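Long-range contacts in formate oxidase (Aspergillus oryzae, PDB 5ZU2), which binds FAD and, as a member of the GMC oxidoreductase family, probably uses this flavin to oxidise formate: residues L304-G309 with A508-G513; L423-S428 with I549-I554. The protein carries 1 engineered substitution. All coordinates share one frame; numbering follows the deposited sequence.

Interaction 1: residues L304-G309 with A508-G513. With FAD (flavin-adenine dinucleotide), chain D.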
loop_
_atom_site.group_PDB
_atom_site.type_symbol
_atom_site.label_atom_id
_atom_site.label_comp_id
_atom_site.label_asym_id
_atom_site.label_seq_id
_atom_site.Cartn_x
_atom_site.Cartn_y
_atom_site.Cartn_z
ATOM N N LEU A 304 10.600 9.020 -3.455
ATOM C CA LEU A 304 9.664 8.415 -2.514
ATOM C C LEU A 304 8.361 9.202 -2.556
ATOM O O LEU A 304 8.335 10.391 -2.204
ATOM C CB LEU A 304 10.261 8.436 -1.108
ATOM C CG LEU A 304 9.376 8.037 0.058
ATOM C CD1 LEU A 304 8.899 6.613 -0.107
ATOM C CD2 LEU A 304 10.110 8.238 1.375
ATOM N N MET A 305 7.282 8.539 -2.969
ATOM C CA MET A 305 5.971 9.168 -3.071
ATOM C C MET A 305 4.933 8.299 -2.391
ATOM O O MET A 305 4.904 7.078 -2.582
ATOM C CB MET A 305 5.532 9.419 -4.515
ATOM C CG MET A 305 4.450 10.477 -4.593
ATOM S SD MET A 305 5.122 12.146 -4.494
ATOM C CE MET A 305 3.596 13.067 -4.665
ATOM N N ASP A 306 4.074 8.954 -1.617
ATOM C CA ASP A 306 3.053 8.301 -0.814
ATOM C C ASP A 306 1.812 9.186 -0.814
ATOM O O ASP A 306 1.867 10.364 -1.182
ATOM C CB ASP A 306 3.618 8.044 0.608
ATOM C CG ASP A 306 2.695 7.198 1.516
ATOM O OD1 ASP A 306 1.652 6.699 1.051
ATOM O OD2 ASP A 306 3.048 7.026 2.716
ATOM N N HIS A 307 0.681 8.609 -0.393
ATOM C CA HIS A 307 -0.577 9.350 -0.294
ATOM C C HIS A 307 -0.690 9.927 1.109
ATOM O O HIS A 307 -0.703 9.151 2.078
ATOM C CB HIS A 307 -1.789 8.437 -0.518
ATOM C CG HIS A 307 -1.980 7.931 -1.921
ATOM N ND1 HIS A 307 -1.762 8.698 -3.045
ATOM C CD2 HIS A 307 -2.425 6.734 -2.370
ATOM C CE1 HIS A 307 -2.037 7.984 -4.123
ATOM N NE2 HIS A 307 -2.440 6.787 -3.739
ATOM N N PRO A 308 -0.823 11.241 1.281
ATOM C CA PRO A 308 -1.165 11.765 2.607
ATOM C C PRO A 308 -2.647 11.549 2.886
ATOM O O PRO A 308 -3.475 11.537 1.974
ATOM C CB PRO A 308 -0.835 13.256 2.492
ATOM C CG PRO A 308 -1.185 13.551 1.058
ATOM C CD PRO A 308 -0.837 12.305 0.261
ATOM N N GLY A 309 -2.967 11.323 4.147
ATOM C CA GLY A 309 -4.354 11.269 4.585
ATOM C C GLY A 309 -4.581 12.075 5.847
ATOM O O GLY A 309 -3.721 12.120 6.726
ATOM N N ALA A 508 -1.322 7.361 4.345
ATOM C CA ALA A 508 -2.384 6.423 3.998
ATOM C C ALA A 508 -1.839 5.038 3.722
ATOM O O ALA A 508 -2.608 4.166 3.297
ATOM C CB ALA A 508 -3.186 6.911 2.789
ATOM N N PHE A 509 -0.535 4.840 3.957
ATOM C CA PHE A 509 0.157 3.552 3.878
ATOM C C PHE A 509 0.442 3.105 2.451
ATOM O O PHE A 509 0.489 1.901 2.179
ATOM C CB PHE A 509 -0.640 2.468 4.617
ATOM C CG PHE A 509 -0.892 2.784 6.084
ATOM C CD1 PHE A 509 0.161 2.808 6.997
ATOM C CD2 PHE A 509 -2.173 3.072 6.543
ATOM C CE1 PHE A 509 -0.050 3.094 8.349
ATOM C CE2 PHE A 509 -2.384 3.355 7.887
ATOM C CZ PHE A 509 -1.317 3.372 8.789
ATOM N N HIS A 510 0.691 4.057 1.537
ATOM C CA HIS A 510 0.959 3.683 0.149
ATOM C C HIS A 510 2.322 4.131 -0.382
ATOM O O HIS A 510 2.399 4.609 -1.521
ATOM C CB HIS A 510 -0.141 4.260 -0.756
ATOM C CG HIS A 510 -1.529 3.962 -0.284
ATOM N ND1 HIS A 510 -1.850 2.806 0.391
ATOM C CD2 HIS A 510 -2.681 4.657 -0.400
ATOM C CE1 HIS A 510 -3.137 2.805 0.674
ATOM N NE2 HIS A 510 -3.662 3.921 0.207
ATOM N N PRO A 511 3.427 3.941 0.340
ATOM C CA PRO A 511 4.704 4.468 -0.162
ATOM C C PRO A 511 5.212 3.705 -1.385
ATOM O O PRO A 511 5.049 2.489 -1.489
ATOM C CB PRO A 511 5.638 4.315 1.043
ATOM C CG PRO A 511 5.058 3.196 1.811
ATOM C CD PRO A 511 3.594 3.282 1.651
ATOM N N THR A 512 5.820 4.453 -2.321
ATOM C CA THR A 512 6.278 3.955 -3.620
ATOM C C THR A 512 7.529 4.708 -4.072
ATOM O O THR A 512 7.887 5.749 -3.517
ATOM C CB THR A 512 5.208 4.133 -4.711
ATOM O OG1 THR A 512 5.090 5.540 -5.013
ATOM C CG2 THR A 512 3.849 3.558 -4.318
ATOM N N GLY A 513 8.191 4.163 -5.103
ATOM C CA GLY A 513 8.974 4.947 -6.035
ATOM C C GLY A 513 10.474 5.042 -5.814
ATOM O O GLY A 513 11.150 5.695 -6.617
HETATM P PA FAD D . 6.264 -5.552 1.479
HETATM O O1A FAD D . 6.349 -4.707 2.670
HETATM O O2A FAD D . 4.926 -6.252 1.292
HETATM O O5B FAD D . 7.425 -6.696 1.466
HETATM C C5B FAD D . 8.771 -6.427 1.919
HETATM C C4B FAD D . 9.274 -7.678 2.599
HETATM O O4B FAD D . 10.715 -7.625 2.742
HETATM C C3B FAD D . 8.709 -7.937 3.998
HETATM O O3B FAD D . 8.351 -9.303 4.184
HETATM C C2B FAD D . 9.878 -7.575 4.913
HETATM O O2B FAD D . 9.859 -8.251 6.175
HETATM C C1B FAD D . 11.059 -8.008 4.051
HETATM N N9A FAD D . 12.310 -7.353 4.416
HETATM C C8A FAD D . 12.516 -6.003 4.465
HETATM N N7A FAD D . 13.728 -5.659 4.820
HETATM C C5A FAD D . 14.360 -6.866 5.053
HETATM C C6A FAD D . 15.669 -7.184 5.468
HETATM N N6A FAD D . 16.599 -6.262 5.741
HETATM N N1A FAD D . 15.991 -8.495 5.584
HETATM C C2A FAD D . 15.057 -9.408 5.313
HETATM N N3A FAD D . 13.791 -9.229 4.924
HETATM C C4A FAD D . 13.500 -7.925 4.813
HETATM N N1 FAD D . -2.666 -1.380 0.037
HETATM C C2 FAD D . -3.897 -1.497 -0.541
HETATM O O2 FAD D . -4.024 -1.639 -1.767
HETATM N N3 FAD D . -5.046 -1.460 0.260
HETATM C C4 FAD D . -5.077 -1.303 1.646
HETATM O O4 FAD D . -6.154 -1.270 2.249
HETATM C C4X FAD D . -3.751 -1.186 2.243
HETATM N N5 FAD D . -3.672 -1.029 3.545
HETATM C C5X FAD D . -2.417 -0.918 4.111
HETATM C C6 FAD D . -2.324 -0.780 5.501
HETATM C C7 FAD D . -1.089 -0.681 6.131
HETATM C C7M FAD D . -1.032 -0.521 7.633
HETATM C C8 FAD D . 0.085 -0.730 5.356
HETATM C C8M FAD D . 1.438 -0.629 6.000
HETATM C C9 FAD D . -0.003 -0.882 3.970
HETATM C C9A FAD D . -1.242 -0.976 3.342
HETATM N N10 FAD D . -1.374 -1.152 1.942
HETATM C C10 FAD D . -2.609 -1.246 1.359
HETATM C "C1'" FAD D . -0.204 -1.144 1.065
HETATM C "C2'" FAD D . 0.256 -2.516 0.609
HETATM O "O2'" FAD D . 0.066 -3.470 1.651
HETATM C "C3'" FAD D . 1.746 -2.422 0.279
HETATM O "O3'" FAD D . 2.001 -1.294 -0.554
HETATM C "C4'" FAD D . 2.366 -3.656 -0.367
HETATM O "O4'" FAD D . 2.061 -4.796 0.443
HETATM C "C5'" FAD D . 3.849 -3.435 -0.566
HETATM O "O5'" FAD D . 4.435 -4.640 -1.098
HETATM P P FAD D . 5.984 -4.790 -1.278
HETATM O O1P FAD D . 6.171 -6.229 -1.760
HETATM O O2P FAD D . 6.456 -3.627 -2.101
HETATM O O3P FAD D . 6.562 -4.676 0.192
#
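Met305 and Thr512 form a single antiparallel bridge, a hydrogen-bonded pair. Met305 N donates to Thr512 O over 2.9 Å in a nearly straight bond (169° at the hydrogen), and Thr512 N returns a more bent one to Met305 O at 2.8 Å. The same carbonyl takes a second bond, from Thr512 OG1 at 2.9 Å. A chi1 of 71° places this hydroxyl between the backbone N and carbonyl carbon of its own residue, from where it reaches Met305 O on the opposite face of the carbonyl plane from Thr512 N. Two donors thus grip one acceptor from opposite faces.

Asp306 ties in the next residues. His510 N approaches its OD1 on the syn side, 2.9 Å away though tilted out of the carboxylate plane, while His307 N meets this oxygen from the other face. With OD2 bonded to Thr507 OG1, both carboxylate oxygens are engaged, and the group lies alongside the Pro511 ring. One residue on, Ala508 N donates to His307 O at 3.0 Å, nearly along the C=O axis. The imidazoles of His307 and His510 are modelled rim to rim and roughly perpendicular, but too close at their CD2 atoms, so their exact fit is doubtful.

These bonds hold the 508-513 segment where it faces the flavin. Phe509 lays its ring against FAD so that the methyl C7M sits 3.5 Å above the ring plane, over its centre; the carbonyl Phe509 O, 3.3 Å from FAD C1', also accepts from Arg86. The rim of His510 is directed at the isoalloxazine, CE1 being 4.1 Å from FAD C10.

Helix 267-277 packs on Leu304 and Pro511 through Val268 and Phe269. Beyond the bridge, Pro308 begins strand 308-316, and Gly309 pairs with Gln506 of strand 506-507, while Asp422 of strand 415-423 touches His307, Ala508 and His510.

Interaction 2: residues L423-S428 with I549-I554; sequences LVRPIS and IPDCAI. Engineered in segment 549-554: Ala553 (natural residue Arg). With FAD (flavin-adenine dinucleotide), chain D.
Arg425 reaches across to Asp551 and Ile549 and carries the polar part of this contact. From CB, the chain sets off beside its own backbone N and bends at chi2 (-97°) and again at chi3, curling round one carboxylate oxygen: CG lies 3.4 Å from Asp551 OD2 and CD only 3.2 Å from it. At the tip, NH1 closes the salt bridge to Asp551 OD2 at 2.9 Å. The carboxylate oxygen lies in the guanidinium plane, yet NH1 stands above the carboxylate plane, 73° out of it, and the two flat groups are turned 71° apart. NH1 also donates to Ile549 O at 3.1 Å, and NH2 reaches that carbonyl at the same distance. This end-on, two-nitrogen grip on one atom should limit rotation of the guanidinium. NH2 additionally rests 3.6 Å from Ile549 CG2.

Asp551 is itself positioned by Thr108 OG1, bonded to OD1. Beside this polar cluster, Val424 presses CG2 to within 3.4 Å of Asp551 O. Farther along, the loop meets the flavin: Ile554 N is 2.9 Å from FAD O2, and Ala553, an engineered residue, lies against the same pyrimidine end.

The contact joins the loop leaving strand 415-423 to the loop that leads into helix 555-572, flanked by helix 106-110 at Arg425 and Pro550 and by Glu393 of strand 392-397 at Val424 and Cys552.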
loop_
_atom_site.group_PDB
_atom_site.type_symbol
_atom_site.label_atom_id
_atom_site.label_comp_id
_atom_site.label_asym_id
_atom_site.label_seq_id
_atom_site.Cartn_x
_atom_site.Cartn_y
_atom_site.Cartn_z
ATOM N N LEU A 423 -5.772 11.782 -0.042
ATOM C CA LEU A 423 -5.500 12.558 -1.253
ATOM C C LEU A 423 -4.654 11.718 -2.205
ATOM O O LEU A 423 -3.464 11.496 -1.959
ATOM C CB LEU A 423 -4.806 13.862 -0.885
ATOM C CG LEU A 423 -4.235 14.707 -2.004
ATOM C CD1 LEU A 423 -5.329 15.197 -2.970
ATOM C CD2 LEU A 423 -3.508 15.870 -1.359
ATOM N N VAL A 424 -5.267 11.228 -3.284
ATOM C CA VAL A 424 -4.604 10.235 -4.112
ATOM C C VAL A 424 -3.815 10.822 -5.270
ATOM O O VAL A 424 -2.979 10.115 -5.854
ATOM C CB VAL A 424 -5.628 9.203 -4.611
ATOM C CG1 VAL A 424 -6.109 8.391 -3.443
ATOM C CG2 VAL A 424 -6.792 9.881 -5.300
ATOM N N ARG A 425 -4.040 12.088 -5.619
ATOM C CA ARG A 425 -3.278 12.775 -6.663
ATOM C C ARG A 425 -2.593 14.029 -6.114
ATOM O O ARG A 425 -2.860 15.146 -6.579
ATOM C CB ARG A 425 -4.188 13.131 -7.839
ATOM C CG ARG A 425 -4.636 11.920 -8.648
ATOM C CD ARG A 425 -3.739 11.745 -9.882
ATOM N NE ARG A 425 -2.352 11.578 -9.461
ATOM C CZ ARG A 425 -1.799 10.393 -9.226
ATOM N NH1 ARG A 425 -2.507 9.281 -9.381
ATOM N NH2 ARG A 425 -0.548 10.312 -8.830
ATOM N N PRO A 426 -1.687 13.884 -5.143
ATOM C CA PRO A 426 -0.951 15.053 -4.654
ATOM C C PRO A 426 0.044 15.532 -5.706
ATOM O O PRO A 426 0.424 14.793 -6.612
ATOM C CB PRO A 426 -0.227 14.520 -3.418
ATOM C CG PRO A 426 0.010 13.101 -3.739
ATOM C CD PRO A 426 -1.125 12.638 -4.601
ATOM N N ILE A 427 0.466 16.788 -5.581
ATOM C CA ILE A 427 1.475 17.342 -6.475
ATOM C C ILE A 427 2.751 17.751 -5.751
ATOM O O ILE A 427 3.677 18.246 -6.403
ATOM C CB ILE A 427 0.930 18.535 -7.291
ATOM C CG1 ILE A 427 0.531 19.685 -6.358
ATOM C CG2 ILE A 427 -0.222 18.095 -8.238
ATOM C CD1 ILE A 427 0.330 21.023 -7.086
ATOM N N SER A 428 2.836 17.567 -4.428
ATOM C CA SER A 428 4.092 17.818 -3.726
ATOM C C SER A 428 5.233 16.980 -4.302
ATOM O O SER A 428 5.040 15.841 -4.743
ATOM C CB SER A 428 3.940 17.530 -2.228
ATOM O OG SER A 428 3.193 18.564 -1.619
ATOM N N ILE A 549 2.436 7.127 -8.561
ATOM C CA ILE A 549 1.631 6.377 -7.579
ATOM C C ILE A 549 0.196 6.265 -8.083
ATOM O O ILE A 549 -0.342 7.237 -8.645
ATOM C CB ILE A 549 1.686 7.044 -6.201
ATOM C CG1 ILE A 549 0.995 6.155 -5.177
ATOM C CG2 ILE A 549 1.028 8.432 -6.233
ATOM C CD1 ILE A 549 1.130 6.639 -3.750
ATOM N N PRO A 550 -0.429 5.094 -7.988
ATOM C CA PRO A 550 -1.824 4.965 -8.429
ATOM C C PRO A 550 -2.762 5.873 -7.642
ATOM O O PRO A 550 -2.412 6.424 -6.593
ATOM C CB PRO A 550 -2.121 3.477 -8.194
ATOM C CG PRO A 550 -0.783 2.813 -8.410
ATOM C CD PRO A 550 0.229 3.783 -7.824
ATOM N N ASP A 551 -4.007 5.963 -8.132
ATOM C CA ASP A 551 -5.020 6.909 -7.667
ATOM C C ASP A 551 -5.871 6.341 -6.519
ATOM O O ASP A 551 -7.073 6.641 -6.424
ATOM C CB ASP A 551 -5.938 7.323 -8.828
ATOM C CG ASP A 551 -5.164 7.811 -10.067
ATOM O OD1 ASP A 551 -4.472 6.995 -10.715
ATOM O OD2 ASP A 551 -5.223 9.013 -10.394
ATOM N N CYS A 552 -5.283 5.487 -5.679
ATOM C CA CYS A 552 -6.022 4.641 -4.754
ATOM C C CYS A 552 -5.050 3.803 -3.935
ATOM O O CYS A 552 -3.837 3.925 -4.121
ATOM C CB CYS A 552 -6.989 3.755 -5.533
ATOM S SG CYS A 552 -6.157 2.766 -6.812
ATOM N N ALA A 553 -5.565 2.988 -3.014
ATOM C CA ALA A 553 -4.763 1.978 -2.327
ATOM C C ALA A 553 -4.011 1.109 -3.344
ATOM O O ALA A 553 -4.552 0.754 -4.395
ATOM C CB ALA A 553 -5.693 1.126 -1.457
ATOM N N ILE A 554 -2.777 0.713 -3.017
ATOM C CA ILE A 554 -1.815 0.345 -4.059
ATOM C C ILE A 554 -1.515 -1.142 -4.136
ATOM O O ILE A 554 -0.791 -1.557 -5.061
ATOM C CB ILE A 554 -0.490 1.114 -3.896
ATOM C CG1 ILE A 554 0.223 0.662 -2.616
ATOM C CG2 ILE A 554 -0.711 2.617 -3.904
ATOM C CD1 ILE A 554 1.656 1.127 -2.553
HETATM P PA FAD D . 6.264 -5.552 1.479
HETATM O O1A FAD D . 6.349 -4.707 2.670
HETATM O O2A FAD D . 4.926 -6.252 1.292
HETATM O O5B FAD D . 7.425 -6.696 1.466
HETATM C C5B FAD D . 8.771 -6.427 1.919
HETATM C C4B FAD D . 9.274 -7.678 2.599
HETATM O O4B FAD D . 10.715 -7.625 2.742
HETATM C C3B FAD D . 8.709 -7.937 3.998
HETATM O O3B FAD D . 8.351 -9.303 4.184
HETATM C C2B FAD D . 9.878 -7.575 4.913
HETATM O O2B FAD D . 9.859 -8.251 6.175
HETATM C C1B FAD D . 11.059 -8.008 4.051
HETATM N N9A FAD D . 12.310 -7.353 4.416
HETATM C C8A FAD D . 12.516 -6.003 4.465
HETATM N N7A FAD D . 13.728 -5.659 4.820
HETATM C C5A FAD D . 14.360 -6.866 5.053
HETATM C C6A FAD D . 15.669 -7.184 5.468
HETATM N N6A FAD D . 16.599 -6.262 5.741
HETATM N N1A FAD D . 15.991 -8.495 5.584
HETATM C C2A FAD D . 15.057 -9.408 5.313
HETATM N N3A FAD D . 13.791 -9.229 4.924
HETATM C C4A FAD D . 13.500 -7.925 4.813
HETATM N N1 FAD D . -2.666 -1.380 0.037
HETATM C C2 FAD D . -3.897 -1.497 -0.541
HETATM O O2 FAD D . -4.024 -1.639 -1.767
HETATM N N3 FAD D . -5.046 -1.460 0.260
HETATM C C4 FAD D . -5.077 -1.303 1.646
HETATM O O4 FAD D . -6.154 -1.270 2.249
HETATM C C4X FAD D . -3.751 -1.186 2.243
HETATM N N5 FAD D . -3.672 -1.029 3.545
HETATM C C5X FAD D . -2.417 -0.918 4.111
HETATM C C6 FAD D . -2.324 -0.780 5.501
HETATM C C7 FAD D . -1.089 -0.681 6.131
HETATM C C7M FAD D . -1.032 -0.521 7.633
HETATM C C8 FAD D . 0.085 -0.730 5.356
HETATM C C8M FAD D . 1.438 -0.629 6.000
HETATM C C9 FAD D . -0.003 -0.882 3.970
HETATM C C9A FAD D . -1.242 -0.976 3.342
HETATM N N10 FAD D . -1.374 -1.152 1.942
HETATM C C10 FAD D . -2.609 -1.246 1.359
HETATM C "C1'" FAD D . -0.204 -1.144 1.065
HETATM C "C2'" FAD D . 0.256 -2.516 0.609
HETATM O "O2'" FAD D . 0.066 -3.470 1.651
HETATM C "C3'" FAD D . 1.746 -2.422 0.279
HETATM O "O3'" FAD D . 2.001 -1.294 -0.554
HETATM C "C4'" FAD D . 2.366 -3.656 -0.367
HETATM O "O4'" FAD D . 2.061 -4.796 0.443
HETATM C "C5'" FAD D . 3.849 -3.435 -0.566
HETATM O "O5'" FAD D . 4.435 -4.640 -1.098
HETATM P P FAD D . 5.984 -4.790 -1.278
HETATM O O1P FAD D . 6.171 -6.229 -1.760
HETATM O O2P FAD D . 6.456 -3.627 -2.101
HETATM O O3P FAD D . 6.562 -4.676 0.192
#

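How the interactions relate
Both contacts are buried, their centres about 7 Å apart, and their segments alternate along the chain. They meet directly: Pro308 O and Leu423 N, 3.1 Å apart, probably join strands 308-316 and 415-423, while His307 NE2 probably bonds Cys552 O. Interaction 1 depends mainly on backbone amides and carbonyls, supplemented by one hydroxyl and one carboxylate, as befits chains running side by side. Interaction 2 has no backbone pairing across it and instead relies on one arginine that pairs with an aspartate and also grips a backbone carbonyl, joining two loops. At FAD, 508-513 meets mainly the dimethylbenzene and central rings, 549-554 the pyrimidine end, and both also touch the ribityl chain.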